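Local coordinates for protein alpha-1,3-glucanase (Streptomyces thermodiastaticus, PDB 7C7D) that probably hydrolyses internal alpha-1,3-linkages of glucan chains, as a thermostable glycosidase of family GH87 whose catalytic unit binds a calcium ion, at residues 331-342 and 354-365; 536-547 and 567-578. All blocks are in the same frame, centred on the assembly; numbering follows the deposited sequence. Where two conformers were deposited one is given.

How the contacts relate
From the N terminus the chain first forms the domain that holds the calcium ion through residues such as Glu63 and Asp191, and then winds into a parallel beta-helix. Contact 1 comes first: the chain leaves 331-342, makes one coil and returns at 354-365, a loop with 11 residues between the paired segments. Contact 2 does the same near the C-terminal end of the helix, where 536-547 meets 567-578 after 19 intervening residues. The two loops follow in series, neither nested nor crossed, with centres about 34 Å apart and nearest atoms about 24 Å apart. Each ties one coil to the next, contact 1 partway along the stack and contact 2 at its last pairing.

Contact 1: 331-342 and 354-365; sequences LWLTGTNDDLVV and GLNLNGTAKNVT
Gly354 offers its carbonyl oxygen to the backbone N of Leu331, opening the ladder between two successive coils of a right-handed parallel beta-helix, the pectate lyase-like fold. Leu355 turns inward: with CG anti to the backbone N (chi1 173°), its CD1 lies 4.1 Å from CD1 of Leu333 and meets Val342 CG1 tip to tip, so one leucine bridges strands 331-333 and 341-348 of the preceding coil. Asn356 is bound through both backbone groups, its N to Leu331 O and its O, at 2.9 Å, to Leu333 N, while its side chain shares the outer face with Trp332 and touches Ala380 and Trp382 of the next coil. Leu357 returns to the interior and lies alongside Leu333, CD2 to CD1 3.6 Å, a ladder of like residues suited to the core. Asn358 gives its backbone N to Leu333 O and centres an inverse gamma turn; its CB lies beside CG2 of Thr334, a methyl over one face of the Trp332 ring, offset toward the rim. Gly359 and Gly335 both take positive phi, which favours glycine, and a CB on Gly359 would jam against the preceding carbonyl oxygen. Thr360 brings CB to within 3.4 Å of Gly335 O. Lys362 O receives Asp339 N at 2.9 Å, linking the type II turn 337-340 to the next coil. At Asn363 the amide ND2 donates to Asp339 OD1 (2.9 Å) on its anti side, the amide and carboxylate planes 74° apart, while OD1 of Asn363 itself accepts from Arg392 NH1. Branched Val364 fits against the turn, CG2 4.1 Å from Leu340 CB. Thr365 restores the ladder: its N reaches Leu340 O, and its O accepts Val342 N at 2.8 Å, with 173° at the hydrogen.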
loop_
_atom_site.group_PDB
_atom_site.type_symbol
_atom_site.label_atom_id
_atom_site.label_comp_id
_atom_site.label_asym_id
_atom_site.label_seq_id
_atom_site.Cartn_x
_atom_site.Cartn_y
_atom_site.Cartn_z
ATOM N N LEU A 331 -0.810 -5.082 9.388
ATOM C CA LEU A 331 -1.556 -6.246 9.859
ATOM C C LEU A 331 -0.957 -7.485 9.218
ATOM O O LEU A 331 -1.079 -7.684 8.004
ATOM C CB LEU A 331 -3.049 -6.139 9.544
ATOM C CG LEU A 331 -3.823 -4.983 10.189
ATOM C CD1 LEU A 331 -3.772 -3.712 9.341
ATOM C CD2 LEU A 331 -5.271 -5.382 10.451
ATOM N N TRP A 332 -0.293 -8.293 10.034
ATOM C CA TRP A 332 0.233 -9.580 9.611
ATOM C C TRP A 332 -0.737 -10.605 10.173
ATOM O O TRP A 332 -0.731 -10.883 11.373
ATOM C CB TRP A 332 1.641 -9.757 10.164
ATOM C CG TRP A 332 2.269 -10.984 9.662
ATOM C CD1 TRP A 332 2.810 -11.171 8.428
ATOM C CD2 TRP A 332 2.385 -12.228 10.353
ATOM N NE1 TRP A 332 3.278 -12.452 8.314
ATOM C CE2 TRP A 332 3.033 -13.123 9.485
ATOM C CE3 TRP A 332 2.016 -12.669 11.628
ATOM C CZ2 TRP A 332 3.324 -14.435 9.848
ATOM C CZ3 TRP A 332 2.310 -13.966 11.992
ATOM C CH2 TRP A 332 2.958 -14.836 11.105
ATOM N N LEU A 333 -1.609 -11.131 9.317
ATOM C CA LEU A 333 -2.765 -11.900 9.754
ATOM C C LEU A 333 -2.576 -13.375 9.435
ATOM O O LEU A 333 -2.232 -13.740 8.303
ATOM C CB LEU A 333 -4.044 -11.365 9.105
ATOM C CG LEU A 333 -4.408 -9.946 9.565
ATOM C CD1 LEU A 333 -5.359 -9.251 8.588
ATOM C CD2 LEU A 333 -5.005 -9.966 10.972
ATOM N N THR A 334 -2.804 -14.217 10.439
ATOM C CA THR A 334 -2.700 -15.658 10.296
ATOM C C THR A 334 -3.824 -16.297 11.090
ATOM O O THR A 334 -4.438 -15.663 11.947
ATOM C CB THR A 334 -1.385 -16.178 10.890
ATOM O OG1 THR A 334 -1.310 -15.822 12.282
ATOM C CG2 THR A 334 -0.194 -15.595 10.154
ATOM N N GLY A 335 -4.078 -17.572 10.809
ATOM C CA GLY A 335 -5.049 -18.296 11.606
ATOM C C GLY A 335 -6.469 -17.849 11.307
ATOM O O GLY A 335 -6.806 -17.450 10.189
ATOM N N THR A 336 -7.315 -17.908 12.329
ATOM C CA THR A 336 -8.734 -17.636 12.135
ATOM C C THR A 336 -8.994 -16.136 12.125
ATOM O O THR A 336 -8.789 -15.456 13.137
ATOM C CB THR A 336 -9.552 -18.304 13.233
ATOM O OG1 THR A 336 -9.295 -19.710 13.213
ATOM C CG2 THR A 336 -11.046 -18.058 13.021
ATOM N N ASN A 337 -9.457 -15.629 10.986
ATOM C CA ASN A 337 -9.897 -14.248 10.848
ATOM C C ASN A 337 -11.182 -14.203 10.036
ATOM O O ASN A 337 -11.398 -13.285 9.241
ATOM C CB ASN A 337 -8.819 -13.382 10.197
ATOM C CG ASN A 337 -7.693 -13.056 11.150
ATOM O OD1 ASN A 337 -7.884 -12.325 12.125
ATOM N ND2 ASN A 337 -6.510 -13.596 10.876
ATOM N N ASP A 338 -12.053 -15.196 10.227
ATOM C CA ASP A 338 -13.201 -15.372 9.341
ATOM C C ASP A 338 -14.021 -14.096 9.273
ATOM O O ASP A 338 -14.396 -13.530 10.303
ATOM C CB ASP A 338 -14.120 -16.477 9.871
ATOM C CG ASP A 338 -13.465 -17.844 9.933
ATOM O OD1 ASP A 338 -12.261 -17.984 9.662
ATOM O OD2 ASP A 338 -14.189 -18.799 10.289
ATOM N N ASP A 339 -14.323 -13.663 8.052
ATOM C CA ASP A 339 -15.231 -12.547 7.810
ATOM C C ASP A 339 -14.682 -11.216 8.301
ATOM O O ASP A 339 -15.432 -10.248 8.424
ATOM C CB ASP A 339 -16.635 -12.822 8.367
ATOM C CG ASP A 339 -17.132 -14.194 7.990
ATOM O OD1 ASP A 339 -17.157 -14.474 6.782
ATOM O OD2 ASP A 339 -17.455 -15.005 8.886
ATOM N N LEU A 340 -13.379 -11.133 8.563
ATOM C CA LEU A 340 -12.784 -9.882 9.014
ATOM C C LEU A 340 -13.009 -8.792 7.975
ATOM O O LEU A 340 -12.860 -9.020 6.771
ATOM C CB LEU A 340 -11.280 -10.081 9.230
ATOM C CG LEU A 340 -10.430 -8.850 9.548
ATOM C CD1 LEU A 340 -10.772 -8.268 10.918
ATOM C CD2 LEU A 340 -8.956 -9.191 9.476
ATOM N N VAL A 341 -13.355 -7.594 8.443
ATOM C CA VAL A 341 -13.475 -6.422 7.578
ATOM C C VAL A 341 -12.439 -5.395 8.022
ATOM O O VAL A 341 -12.465 -4.936 9.172
ATOM C CB VAL A 341 -14.890 -5.818 7.591
ATOM C CG1 VAL A 341 -14.937 -4.567 6.714
ATOM C CG2 VAL A 341 -15.907 -6.850 7.131
ATOM N N VAL A 342 -11.532 -5.038 7.112
ATOM C CA VAL A 342 -10.522 -4.012 7.349
ATOM C C VAL A 342 -10.858 -2.872 6.399
ATOM O O VAL A 342 -10.659 -2.994 5.185
ATOM C CB VAL A 342 -9.105 -4.553 7.101
ATOM C CG1 VAL A 342 -8.077 -3.447 7.233
ATOM C CG2 VAL A 342 -8.791 -5.707 8.056
ATOM N N GLY A 354 1.977 -3.542 4.049
ATOM C CA GLY A 354 0.894 -2.894 4.768
ATOM C C GLY A 354 -0.004 -3.897 5.467
ATOM O O GLY A 354 -0.271 -3.789 6.671
ATOM N N LEU A 355 -0.493 -4.881 4.720
ATOM C CA LEU A 355 -1.311 -5.951 5.259
ATOM C C LEU A 355 -0.994 -7.213 4.475
ATOM O O LEU A 355 -0.878 -7.175 3.247
ATOM C CB LEU A 355 -2.807 -5.612 5.147
ATOM C CG LEU A 355 -3.827 -6.697 5.510
ATOM C CD1 LEU A 355 -5.116 -6.063 6.034
ATOM C CD2 LEU A 355 -4.146 -7.602 4.313
ATOM N N ASN A 356 -0.877 -8.331 5.187
ATOM C CA ASN A 356 -0.658 -9.629 4.571
ATOM C C ASN A 356 -1.621 -10.637 5.173
ATOM O O ASN A 356 -1.639 -10.831 6.390
ATOM C CB ASN A 356 0.786 -10.088 4.782
ATOM C CG ASN A 356 1.163 -11.244 3.880
ATOM O OD1 ASN A 356 0.307 -12.022 3.464
ATOM N ND2 ASN A 356 2.441 -11.347 3.546
ATOM N N LEU A 357 -2.425 -11.275 4.324
ATOM C CA LEU A 357 -3.230 -12.420 4.745
ATOM C C LEU A 357 -2.352 -13.645 4.554
ATOM O O LEU A 357 -2.310 -14.249 3.481
ATOM C CB LEU A 357 -4.516 -12.517 3.935
ATOM C CG LEU A 357 -5.436 -11.295 3.969
ATOM C CD1 LEU A 357 -6.714 -11.579 3.190
ATOM C CD2 LEU A 357 -5.759 -10.895 5.397
ATOM N N ASN A 358 -1.623 -14.008 5.608
ATOM C CA ASN A 358 -0.650 -15.100 5.524
ATOM C C ASN A 358 -1.301 -16.425 5.929
ATOM O O ASN A 358 -0.998 -17.029 6.956
ATOM C CB ASN A 358 0.585 -14.785 6.360
ATOM C CG ASN A 358 1.722 -15.761 6.115
ATOM O OD1 ASN A 358 1.739 -16.481 5.114
ATOM N ND2 ASN A 358 2.680 -15.789 7.029
ATOM N N GLY A 359 -2.207 -16.872 5.077
ATOM C CA GLY A 359 -2.823 -18.187 5.187
ATOM C C GLY A 359 -4.081 -18.188 6.027
ATOM O O GLY A 359 -4.271 -17.371 6.930
ATOM N N THR A 360 -4.977 -19.119 5.694
ATOM C CA THR A 360 -6.136 -19.480 6.504
ATOM C C THR A 360 -7.243 -18.428 6.482
ATOM O O THR A 360 -8.267 -18.621 7.143
ATOM C CB THR A 360 -5.751 -19.825 7.957
ATOM O OG1 THR A 360 -4.511 -20.543 7.967
ATOM C CG2 THR A 360 -6.820 -20.676 8.641
ATOM N N ALA A 361 -7.077 -17.326 5.751
ATOM C CA ALA A 361 -8.069 -16.259 5.768
ATOM C C ALA A 361 -9.304 -16.686 4.987
ATOM O O ALA A 361 -9.196 -17.181 3.862
ATOM C CB ALA A 361 -7.478 -14.988 5.161
ATOM N N LYS A 362 -10.482 -16.472 5.571
ATOM C CA LYS A 362 -11.739 -16.896 4.967
ATOM C C LYS A 362 -12.676 -15.703 4.897
ATOM O O LYS A 362 -13.052 -15.144 5.932
ATOM C CB LYS A 362 -12.376 -18.031 5.773
ATOM C CG LYS A 362 -11.554 -19.305 5.769
ATOM C CD LYS A 362 -12.220 -20.401 6.583
ATOM C CE LYS A 362 -11.302 -21.599 6.741
ATOM N NZ LYS A 362 -9.942 -21.162 7.163
ATOM N N ASN A 363 -13.055 -15.320 3.677
ATOM C CA ASN A 363 -13.996 -14.223 3.463
ATOM C C ASN A 363 -13.554 -12.930 4.144
ATOM O O ASN A 363 -14.373 -12.196 4.704
ATOM C CB ASN A 363 -15.427 -14.591 3.862
ATOM C CG ASN A 363 -16.431 -13.579 3.349
ATOM O OD1 ASN A 363 -16.274 -13.052 2.244
ATOM N ND2 ASN A 363 -17.434 -13.261 4.163
ATOM N N VAL A 364 -12.258 -12.629 4.072
ATOM C CA VAL A 364 -11.752 -11.359 4.584
ATOM C C VAL A 364 -11.943 -10.297 3.510
ATOM O O VAL A 364 -11.655 -10.538 2.334
ATOM C CB VAL A 364 -10.272 -11.479 4.982
ATOM C CG1 VAL A 364 -9.720 -10.114 5.391
ATOM C CG2 VAL A 364 -10.102 -12.504 6.093
ATOM N N THR A 365 -12.446 -9.128 3.912
ATOM C CA THR A 365 -12.620 -7.976 3.030
ATOM C C THR A 365 -11.697 -6.858 3.496
ATOM O O THR A 365 -11.785 -6.419 4.649
ATOM C CB THR A 365 -14.069 -7.486 3.047
ATOM O OG1 THR A 365 -14.918 -8.506 2.520
ATOM C CG2 THR A 365 -14.237 -6.229 2.199
HETATM O O HOH W 1 -4.469 -14.688 6.832
HETATM O O HOH W 2 -6.484 -15.310 8.580
HETATM O O HOH W 3 -2.263 -18.700 8.854
HETATM O O HOH W 4 -10.044 -16.934 8.534
HETATM O O HOH W 5 -10.786 -20.276 9.783
#

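Contact 2: 536-547 and 567-578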
loop_
_atom_site.group_PDB
_atom_site.type_symbol
_atom_site.label_atom_id
_atom_site.label_comp_id
_atom_site.label_asym_id
_atom_site.label_seq_id
_atom_site.Cartn_x
_atom_site.Cartn_y
_atom_site.Cartn_z
ATOM N N ALA A 536 5.938 -16.780 -20.785
ATOM C CA ALA A 536 5.652 -18.137 -20.361
ATOM C C ALA A 536 4.996 -18.900 -21.498
ATOM O O ALA A 536 4.337 -18.302 -22.349
ATOM C CB ALA A 536 4.671 -18.123 -19.188
ATOM N N PRO A 537 5.150 -20.219 -21.550
ATOM C CA PRO A 537 4.284 -21.020 -22.422
ATOM C C PRO A 537 2.858 -20.978 -21.899
ATOM O O PRO A 537 2.604 -20.638 -20.742
ATOM C CB PRO A 537 4.873 -22.429 -22.303
ATOM C CG PRO A 537 5.513 -22.443 -20.940
ATOM C CD PRO A 537 6.026 -21.053 -20.704
ATOM N N GLY A 538 1.914 -21.323 -22.774
ATOM C CA GLY A 538 0.522 -21.390 -22.367
ATOM C C GLY A 538 -0.417 -20.746 -23.367
ATOM O O GLY A 538 -0.206 -20.854 -24.579
ATOM N N GLU A 539 -1.461 -20.081 -22.877
ATOM C CA GLU A 539 -2.441 -19.453 -23.751
ATOM C C GLU A 539 -3.234 -18.427 -22.960
ATOM O O GLU A 539 -3.429 -18.564 -21.748
ATOM C CB GLU A 539 -3.391 -20.482 -24.390
ATOM C CG GLU A 539 -4.104 -21.417 -23.406
ATOM C CD GLU A 539 -5.338 -20.800 -22.753
ATOM O OE1 GLU A 539 -5.750 -21.293 -21.669
ATOM O OE2 GLU A 539 -5.896 -19.824 -23.316
ATOM N N ALA A 540 -3.712 -17.411 -23.668
ATOM C CA ALA A 540 -4.612 -16.434 -23.080
ATOM C C ALA A 540 -5.478 -15.848 -24.177
ATOM O O ALA A 540 -5.086 -15.816 -25.346
ATOM C CB ALA A 540 -3.849 -15.309 -22.379
ATOM N N THR A 541 -6.654 -15.377 -23.786
ATOM C CA THR A 541 -7.578 -14.725 -24.699
ATOM C C THR A 541 -7.691 -13.255 -24.335
ATOM O O THR A 541 -7.823 -12.908 -23.155
ATOM C CB THR A 541 -8.955 -15.381 -24.608
ATOM O OG1 THR A 541 -8.834 -16.759 -24.970
ATOM C CG2 THR A 541 -9.955 -14.697 -25.542
ATOM N N PHE A 542 -7.640 -12.398 -25.352
ATOM C CA PHE A 542 -7.732 -10.956 -25.176
ATOM C C PHE A 542 -8.905 -10.409 -25.973
ATOM O O PHE A 542 -8.994 -10.640 -27.184
ATOM C CB PHE A 542 -6.452 -10.271 -25.647
ATOM C CG PHE A 542 -5.238 -10.733 -24.897
ATOM C CD1 PHE A 542 -4.613 -11.925 -25.239
ATOM C CD2 PHE A 542 -4.742 -10.010 -23.829
ATOM C CE1 PHE A 542 -3.510 -12.378 -24.547
ATOM C CE2 PHE A 542 -3.624 -10.461 -23.120
ATOM C CZ PHE A 542 -3.014 -11.641 -23.490
ATOM N N ARG A 543 -9.793 -9.680 -25.299
ATOM C CA ARG A 543 -10.920 -9.024 -25.942
ATOM C C ARG A 543 -11.032 -7.601 -25.421
ATOM O O ARG A 543 -10.774 -7.337 -24.245
ATOM C CB ARG A 543 -12.259 -9.720 -25.607
ATOM C CG ARG A 543 -12.440 -11.127 -26.128
ATOM C CD ARG A 543 -13.865 -11.614 -25.867
ATOM N NE ARG A 543 -14.168 -11.712 -24.441
ATOM C CZ ARG A 543 -14.033 -12.824 -23.726
ATOM N NH1 ARG A 543 -13.600 -13.933 -24.309
ATOM N NH2 ARG A 543 -14.327 -12.830 -22.431
ATOM N N ASN A 544 -11.450 -6.686 -26.300
ATOM C CA ASN A 544 -11.859 -5.351 -25.877
ATOM C C ASN A 544 -10.741 -4.570 -25.194
ATOM O O ASN A 544 -10.997 -3.761 -24.301
ATOM C CB ASN A 544 -13.114 -5.429 -25.008
ATOM C CG ASN A 544 -14.212 -6.185 -25.702
ATOM O OD1 ASN A 544 -14.457 -5.955 -26.892
ATOM N ND2 ASN A 544 -14.853 -7.115 -25.001
ATOM N N VAL A 545 -9.502 -4.778 -25.630
ATOM C CA VAL A 545 -8.361 -4.025 -25.123
ATOM C C VAL A 545 -8.066 -2.905 -26.110
ATOM O O VAL A 545 -7.682 -3.163 -27.255
ATOM C CB VAL A 545 -7.142 -4.930 -24.916
ATOM C CG1 VAL A 545 -5.925 -4.104 -24.498
ATOM C CG2 VAL A 545 -7.459 -6.002 -23.877
ATOM N N THR A 546 -8.277 -1.663 -25.676
ATOM C CA THR A 546 -8.026 -0.472 -26.483
ATOM C C THR A 546 -6.734 0.174 -25.996
ATOM O O THR A 546 -6.643 0.573 -24.833
ATOM C CB THR A 546 -9.179 0.518 -26.303
ATOM O OG1 THR A 546 -10.422 -0.107 -26.654
ATOM C CG2 THR A 546 -8.965 1.760 -27.159
ATOM N N ALA A 547 -5.746 0.294 -26.881
ATOM C CA ALA A 547 -4.451 0.857 -26.527
ATOM C C ALA A 547 -4.168 2.087 -27.373
ATOM O O ALA A 547 -4.491 2.123 -28.567
ATOM C CB ALA A 547 -3.329 -0.164 -26.742
ATOM N N PHE A 567 3.274 -19.894 -26.502
ATOM C CA PHE A 567 2.194 -19.138 -25.880
ATOM C C PHE A 567 1.276 -18.657 -26.991
ATOM O O PHE A 567 1.719 -17.940 -27.891
ATOM C CB PHE A 567 2.735 -17.938 -25.103
ATOM C CG PHE A 567 1.685 -17.219 -24.297
ATOM C CD1 PHE A 567 1.254 -17.742 -23.088
ATOM C CD2 PHE A 567 1.113 -16.040 -24.751
ATOM C CE1 PHE A 567 0.292 -17.100 -22.331
ATOM C CE2 PHE A 567 0.144 -15.392 -23.995
ATOM C CZ PHE A 567 -0.262 -15.924 -22.785
ATOM N N THR A 568 0.011 -19.067 -26.939
ATOM C CA THR A 568 -0.970 -18.715 -27.964
ATOM C C THR A 568 -1.829 -17.549 -27.477
ATOM O O THR A 568 -2.611 -17.694 -26.528
ATOM C CB THR A 568 -1.833 -19.921 -28.331
ATOM O OG1 THR A 568 -1.001 -20.969 -28.840
ATOM C CG2 THR A 568 -2.856 -19.543 -29.401
ATOM N N VAL A 569 -1.697 -16.408 -28.150
ATOM C CA VAL A 569 -2.515 -15.227 -27.906
ATOM C C VAL A 569 -3.726 -15.327 -28.826
ATOM O O VAL A 569 -3.587 -15.235 -30.046
ATOM C CB VAL A 569 -1.719 -13.948 -28.202
ATOM C CG1 VAL A 569 -2.596 -12.709 -28.052
ATOM C CG2 VAL A 569 -0.475 -13.866 -27.326
ATOM N N THR A 570 -4.914 -15.511 -28.255
ATOM C CA THR A 570 -6.135 -15.508 -29.053
ATOM C C THR A 570 -6.723 -14.105 -29.058
ATOM O O THR A 570 -6.979 -13.517 -28.000
ATOM C CB THR A 570 -7.159 -16.534 -28.560
ATOM O OG1 THR A 570 -6.692 -17.853 -28.864
ATOM C CG2 THR A 570 -8.504 -16.324 -29.252
ATOM N N ASP A 571 -6.917 -13.570 -30.253
ATOM C CA ASP A 571 -7.599 -12.300 -30.454
ATOM C C ASP A 571 -9.092 -12.591 -30.418
ATOM O O ASP A 571 -9.666 -13.100 -31.383
ATOM C CB ASP A 571 -7.164 -11.721 -31.795
ATOM C CG ASP A 571 -7.819 -10.390 -32.118
ATOM O OD1 ASP A 571 -8.701 -9.928 -31.369
ATOM O OD2 ASP A 571 -7.442 -9.806 -33.159
ATOM N N GLY A 572 -9.723 -12.292 -29.288
ATOM C CA GLY A 572 -11.141 -12.521 -29.130
ATOM C C GLY A 572 -12.025 -11.396 -29.619
ATOM O O GLY A 572 -13.245 -11.455 -29.428
ATOM N N GLY A 573 -11.451 -10.370 -30.236
ATOM C CA GLY A 573 -12.223 -9.307 -30.834
ATOM C C GLY A 573 -12.245 -8.041 -29.991
ATOM O O GLY A 573 -11.990 -8.045 -28.783
ATOM N N GLY A 574 -12.555 -6.933 -30.655
ATOM C CA GLY A 574 -12.704 -5.663 -29.987
ATOM C C GLY A 574 -11.413 -4.998 -29.580
ATOM O O GLY A 574 -11.460 -3.994 -28.866
ATOM N N ASN A 575 -10.269 -5.511 -30.025
ATOM C CA ASN A 575 -8.977 -4.949 -29.662
ATOM C C ASN A 575 -8.562 -3.917 -30.698
ATOM O O ASN A 575 -8.833 -4.078 -31.890
ATOM C CB ASN A 575 -7.926 -6.057 -29.603
ATOM C CG ASN A 575 -8.247 -7.112 -28.559
ATOM O OD1 ASN A 575 -8.497 -6.795 -27.395
ATOM N ND2 ASN A 575 -8.237 -8.378 -28.972
ATOM N N SER A 576 -7.892 -2.859 -30.249
ATOM C CA SER A 576 -7.403 -1.863 -31.190
ATOM C C SER A 576 -6.169 -1.175 -30.632
ATOM O O SER A 576 -6.007 -1.046 -29.417
ATOM C CB SER A 576 -8.469 -0.811 -31.522
ATOM O OG SER A 576 -8.813 -0.048 -30.378
ATOM N N GLY A 577 -5.299 -0.734 -31.539
ATOM C CA GLY A 577 -4.135 0.042 -31.178
ATOM C C GLY A 577 -2.909 -0.755 -30.806
ATOM O O GLY A 577 -1.864 -0.152 -30.519
ATOM N N TRP A 578 -2.986 -2.083 -30.806
ATOM C CA TRP A 578 -1.834 -2.900 -30.441
ATOM C C TRP A 578 -1.706 -4.104 -31.364
ATOM O O TRP A 578 -1.301 -5.193 -30.942
ATOM C CB TRP A 578 -1.846 -3.285 -28.956
ATOM C CG TRP A 578 -3.058 -4.039 -28.484
ATOM C CD1 TRP A 578 -4.326 -3.544 -28.309
ATOM C CD2 TRP A 578 -3.114 -5.420 -28.101
ATOM N NE1 TRP A 578 -5.165 -4.535 -27.861
ATOM C CE2 TRP A 578 -4.446 -5.695 -27.721
ATOM C CE3 TRP A 578 -2.170 -6.452 -28.053
ATOM C CZ2 TRP A 578 -4.856 -6.956 -27.292
ATOM C CZ3 TRP A 578 -2.579 -7.704 -27.628
ATOM C CH2 TRP A 578 -3.914 -7.946 -27.252
HETATM O O HOH W 6 0.313 -22.453 -26.912
HETATM O O HOH W 7 -10.704 -1.303 -28.954
HETATM O O HOH W 8 -7.046 2.205 -29.920
#
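Trp578 lies along Ala547, Val545 and Phe542 in the last pairing of coils in the beta-helix, laid there by a CG set between the backbone N and the carbonyl carbon (chi1 58°). Its CB passes the Ala547 methyl, and CD1 stands 3.9 Å from Ala547 CB, a small residue that leaves room for the indole. Next, NE1 donates to Val545 O at 2.9 Å, from above the carbonyl plane. CZ2 packs on Val545 CB, and CH2 at the far edge lies 3.8 Å from Phe542 CB, so the indole edge meets the phenyl face in an offset edge-to-face pair, planes 71° apart. Val569 CG1 touches Phe542 CD1 at 3.5 Å. Where the register shifts, Asn575 uses both ends of its amide: OD1 accepts Val545 N at 2.9 Å, and ND2 donates to Phe542 O (3.0 Å) and to Asp571 OD1. A leucine in its place would probably leave Val545 N without its acceptor and the corner less firmly held. Asn575 ND2 and Trp578 NE1 thus add second bonds to Phe542 O and Val545 O, on the faces opposite Gly572 N and Ser576 N, while buried Phe542, Val545, Ala547 and Trp578 pack together.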